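Side-chain contacts in alanine racemase (Acinetobacter baumannii, PDB 4QHR), which is a two-domain enzyme of the alanine racemase family, with an N-terminal TIM barrel, a C-terminal domain rich in strands and a covalently bound pyridoxal phosphate: residues Val269-Gly272 with Tyr273-Tyr277; Gln102-Phe105 with Glu106-Ile109. One frame throughout, in Å; residues are numbered along the deposited sequence.

Along the chain, contact 2 comes first. It lies within helix 102-110 of the N-terminal TIM barrel, just after strand 95-99. It closes single helical turns and ties this helix to the neighbouring helix 139-149. Contact 1 follows much later, in the C-terminal domain. It closes a tight turn shortly after strand 264-269 and fastens it to residues near both chain ends, Arg2 and Arg350. The two contacts are in series and neither nests in nor crosses the other. They lie on opposite sides of the chain's centre, their own centres about 45 Å apart, and do not touch. Both are local, but each has a residue packed against the second subunit.

Contact 1. Residues Val269-Gly272 with Tyr273-Tyr277; sequences VSIG and YGDGY
Gly272 and Asp275 begin and end a type I beta turn, and Gly276 and Tyr277 extend it into a closure with the geometry of a Schellman motif. One carbonyl oxygen organises it. Gly272 O accepts from Asp275 N at 2.9 Å and from Tyr277 N at 3.2 Å. The two donors reach it from opposite faces of the carbonyl plane, each well out of that plane. Gly276 takes the positive phi (97°) that turns the chain back, and its N makes a weak bond to Tyr273 O.

The side chain of Asp275 returns to the start of the turn. Its CG sits beside the backbone N, with chi1 -56°. Gly272 N gives a bond of 2.9 Å to Asp275 OD2, on the anti lone pair of that oxygen. Arg2 also meets OD2 in a salt bridge, and Arg350 does the same at OD1. The buried carboxylate is therefore held at both oxygens, and the arginines would probably stabilise its negative charge.

Ile271 touches both Asp275 and Tyr277, one with each branch. CD1, at the end of the CG1 branch, lies 3.4 Å from Asp275 CG, a tight approach. CG2 sits over one face of the Tyr277 ring, 4.0 Å from Tyr277 CG, and the two side chains cross at about a right angle.

In the strand-rich C-terminal domain the turn comes shortly after strand 264-269. Ile271 and Tyr277 both pack on Ile305 of strand 305-308, and Ile271 also meets Phe236 of strand 234-246 and Ala4 of strand 4-8. Tyr273 packs against Tyr341 of the second subunit.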
loop_
_atom_site.group_PDB
_atom_site.type_symbol
_atom_site.label_atom_id
_atom_site.label_comp_id
_atom_site.label_asym_id
_atom_site.label_seq_id
_atom_site.Cartn_x
_atom_site.Cartn_y
_atom_site.Cartn_z
ATOM N N VAL A 269 1.806 -13.385 13.359
ATOM C CA VAL A 269 2.638 -13.351 12.186
ATOM C C VAL A 269 3.160 -11.933 11.955
ATOM O O VAL A 269 2.434 -10.962 12.181
ATOM C CB VAL A 269 1.818 -13.776 10.956
ATOM C CG1 VAL A 269 2.633 -13.649 9.698
ATOM C CG2 VAL A 269 1.347 -15.224 11.126
ATOM N N SER A 270 4.387 -11.823 11.457
ATOM C CA SER A 270 5.022 -10.564 11.267
ATOM C C SER A 270 4.652 -9.919 9.915
ATOM O O SER A 270 5.519 -9.655 9.095
ATOM C CB SER A 270 6.541 -10.684 11.377
ATOM O OG SER A 270 7.084 -11.618 10.424
ATOM N N ILE A 271 3.381 -9.641 9.742
ATOM C CA ILE A 271 2.937 -8.790 8.623
ATOM C C ILE A 271 1.711 -8.029 9.042
ATOM O O ILE A 271 0.950 -8.532 9.890
ATOM C CB ILE A 271 2.633 -9.648 7.407
ATOM C CG1 ILE A 271 2.914 -8.857 6.148
ATOM C CG2 ILE A 271 1.166 -10.150 7.395
ATOM C CD1 ILE A 271 4.390 -8.697 5.874
ATOM N N GLY A 272 1.497 -6.833 8.464
ATOM C CA GLY A 272 0.234 -6.126 8.662
ATOM C C GLY A 272 0.039 -5.098 7.574
ATOM O O GLY A 272 0.757 -5.127 6.554
ATOM N N TYR A 273 -0.877 -4.160 7.775
ATOM C CA TYR A 273 -1.175 -3.228 6.714
ATOM C C TYR A 273 -0.082 -2.239 6.486
ATOM O O TYR A 273 -0.060 -1.641 5.431
ATOM C CB TYR A 273 -2.551 -2.550 6.816
ATOM C CG TYR A 273 -2.704 -1.704 8.065
ATOM C CD1 TYR A 273 -2.185 -0.438 8.155
ATOM C CD2 TYR A 273 -3.429 -2.199 9.159
ATOM C CE1 TYR A 273 -2.353 0.334 9.320
ATOM C CE2 TYR A 273 -3.619 -1.454 10.280
ATOM C CZ TYR A 273 -3.058 -0.221 10.374
ATOM O OH TYR A 273 -3.250 0.453 11.584
ATOM N N GLY A 274 0.840 -2.098 7.447
ATOM C CA GLY A 274 2.050 -1.296 7.276
ATOM C C GLY A 274 3.045 -1.892 6.313
ATOM O O GLY A 274 3.982 -1.182 5.861
ATOM N N ASP A 275 2.871 -3.185 6.007
ATOM C CA ASP A 275 3.607 -3.836 4.923
ATOM C C ASP A 275 2.843 -3.873 3.610
ATOM O O ASP A 275 3.402 -4.247 2.592
ATOM C CB ASP A 275 3.921 -5.253 5.295
ATOM C CG ASP A 275 4.645 -5.330 6.553
ATOM O OD1 ASP A 275 5.878 -5.108 6.465
ATOM O OD2 ASP A 275 3.979 -5.553 7.613
ATOM N N GLY A 276 1.595 -3.477 3.652
ATOM C CA GLY A 276 0.703 -3.571 2.504
ATOM C C GLY A 276 -0.181 -4.810 2.505
ATOM O O GLY A 276 -0.883 -5.033 1.547
ATOM N N TYR A 277 -0.193 -5.596 3.586
ATOM C CA TYR A 277 -1.191 -6.637 3.708
ATOM C C TYR A 277 -2.547 -5.994 4.070
ATOM O O TYR A 277 -2.580 -5.196 4.999
ATOM C CB TYR A 277 -0.768 -7.621 4.787
ATOM C CG TYR A 277 -1.623 -8.879 4.836
ATOM C CD1 TYR A 277 -1.512 -9.858 3.857
ATOM C CD2 TYR A 277 -2.526 -9.076 5.830
ATOM C CE1 TYR A 277 -2.284 -11.015 3.896
ATOM C CE2 TYR A 277 -3.288 -10.242 5.906
ATOM C CZ TYR A 277 -3.177 -11.201 4.925
ATOM O OH TYR A 277 -3.953 -12.351 5.007
#

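Contact 2. Residues Gln102-Phe105 with Glu106-Ile109; sequences QQQF and EWLI
Gln103 and Trp107, one turn apart on helix 102-110, make a CH-pi contact. Gln103 CG stands over the face of the six-membered ring, 3.5 Å from its centroid. The rest of the glutamine runs alongside the indole and points the same way. Its amide is nearly parallel to the ring, the planes 15° apart, but is displaced past the CZ2/CH2 side of the rim, where OE1 comes to 3.2 Å from Trp107 CH2. An extended chain with CG anti to the backbone N (chi1 170°) carries the amide out along the indole.

A second CH-pi contact joins Phe105 and Ile109. Ile109 CG1 lies over one face of the phenyl ring, 4.2 Å from its centroid and set toward the rim. These side chains also run side by side.

The polar pair is Gln102 with Glu106. Gln102 NE2 gives a bond of 3.2 Å to Glu106 OE2. The acceptor is in the amide plane, but the donor meets the carboxylate on its anti side, tilted from its plane. Gln102 gets there by a bend at chi2 (58°).

Backbone bonds from residue i+4 to i run through the whole segment. Ile109 N to Phe105 O, at 3.1 Å, is nearly straight.

Helix 102-110 follows strand 95-99 in the TIM barrel and packs beside helix 139-149 on the outside of the parallel strands. Buried Gln104 anchors the inner side: its NE2 bonds to Glu79 O and Val81 O, and its OE1 accepts from His100 N. Phe105 packs on Ile99 of the strand, and both Phe105 and Leu108 meet Leu147 of helix 139-149. Gln103 touches Leu316 of the second subunit.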
loop_
_atom_site.group_PDB
_atom_site.type_symbol
_atom_site.label_atom_id
_atom_site.label_comp_id
_atom_site.label_asym_id
_atom_site.label_seq_id
_atom_site.Cartn_x
_atom_site.Cartn_y
_atom_site.Cartn_z
ATOM N N GLN A 102 -6.807 17.282 -27.489
ATOM C CA GLN A 102 -6.335 18.358 -28.372
ATOM C C GLN A 102 -4.985 18.963 -27.960
ATOM O O GLN A 102 -4.101 19.160 -28.782
ATOM C CB GLN A 102 -7.413 19.451 -28.458
ATOM C CG GLN A 102 -7.236 20.509 -29.526
ATOM C CD GLN A 102 -7.146 19.957 -30.938
ATOM O OE1 GLN A 102 -7.784 18.960 -31.295
ATOM N NE2 GLN A 102 -6.347 20.625 -31.762
ATOM N N GLN A 103 -4.817 19.188 -26.662
ATOM C CA GLN A 103 -3.591 19.735 -26.131
ATOM C C GLN A 103 -2.385 18.935 -26.630
ATOM O O GLN A 103 -1.381 19.494 -27.086
ATOM C CB GLN A 103 -3.692 19.651 -24.601
ATOM C CG GLN A 103 -2.422 19.949 -23.890
ATOM C CD GLN A 103 -2.620 20.296 -22.451
ATOM O OE1 GLN A 103 -2.491 19.431 -21.554
ATOM N NE2 GLN A 103 -2.909 21.559 -22.193
ATOM N N GLN A 104 -2.464 17.611 -26.519
ATOM C CA GLN A 104 -1.301 16.751 -26.894
ATOM C C GLN A 104 -1.116 16.716 -28.406
ATOM O O GLN A 104 0.007 16.611 -28.936
ATOM C CB GLN A 104 -1.510 15.329 -26.376
ATOM C CG GLN A 104 -1.256 15.124 -24.897
ATOM C CD GLN A 104 -1.815 13.795 -24.412
ATOM O OE1 GLN A 104 -2.719 13.216 -25.027
ATOM N NE2 GLN A 104 -1.293 13.302 -23.300
ATOM N N PHE A 105 -2.232 16.776 -29.100
ATOM C CA PHE A 105 -2.183 16.883 -30.559
ATOM C C PHE A 105 -1.379 18.088 -30.961
ATOM O O PHE A 105 -0.465 17.974 -31.784
ATOM C CB PHE A 105 -3.586 16.944 -31.115
ATOM C CG PHE A 105 -3.636 17.159 -32.607
ATOM C CD1 PHE A 105 -3.290 16.151 -33.484
ATOM C CD2 PHE A 105 -4.035 18.366 -33.118
ATOM C CE1 PHE A 105 -3.381 16.340 -34.863
ATOM C CE2 PHE A 105 -4.110 18.562 -34.480
ATOM C CZ PHE A 105 -3.787 17.545 -35.361
ATOM N N GLU A 106 -1.676 19.240 -30.346
ATOM C CA GLU A 106 -0.964 20.484 -30.697
ATOM C C GLU A 106 0.508 20.365 -30.399
ATOM O O GLU A 106 1.336 20.750 -31.227
ATOM C CB GLU A 106 -1.597 21.712 -29.997
ATOM C CG GLU A 106 -2.939 22.067 -30.657
ATOM C CD GLU A 106 -3.856 22.901 -29.791
ATOM O OE1 GLU A 106 -3.398 23.414 -28.748
ATOM O OE2 GLU A 106 -5.065 23.002 -30.131
ATOM N N TRP A 107 0.857 19.812 -29.243
ATOM C CA TRP A 107 2.287 19.664 -28.904
ATOM C C TRP A 107 3.050 18.726 -29.856
ATOM O O TRP A 107 4.223 18.960 -30.184
ATOM C CB TRP A 107 2.448 19.159 -27.488
ATOM C CG TRP A 107 1.889 20.069 -26.432
ATOM C CD1 TRP A 107 1.677 21.418 -26.513
ATOM C CD2 TRP A 107 1.483 19.675 -25.100
ATOM N NE1 TRP A 107 1.136 21.884 -25.327
ATOM C CE2 TRP A 107 1.030 20.838 -24.441
ATOM C CE3 TRP A 107 1.467 18.450 -24.407
ATOM C CZ2 TRP A 107 0.570 20.812 -23.124
ATOM C CZ3 TRP A 107 1.001 18.430 -23.100
ATOM C CH2 TRP A 107 0.572 19.609 -22.478
ATOM N N LEU A 108 2.392 17.654 -30.276
ATOM C CA LEU A 108 2.999 16.655 -31.154
ATOM C C LEU A 108 3.275 17.252 -32.527
ATOM O O LEU A 108 4.361 17.081 -33.099
ATOM C CB LEU A 108 2.077 15.457 -31.307
ATOM C CG LEU A 108 2.632 14.404 -32.254
ATOM C CD1 LEU A 108 3.889 13.709 -31.679
ATOM C CD2 LEU A 108 1.561 13.415 -32.542
ATOM N N ILE A 109 2.295 17.934 -33.089
ATOM C CA ILE A 109 2.512 18.622 -34.392
ATOM C C ILE A 109 3.640 19.630 -34.291
ATOM O O ILE A 109 4.492 19.719 -35.165
ATOM C CB ILE A 109 1.243 19.374 -34.848
ATOM C CG1 ILE A 109 0.128 18.402 -35.186
ATOM C CG2 ILE A 109 1.558 20.340 -36.023
ATOM C CD1 ILE A 109 0.415 17.433 -36.287
#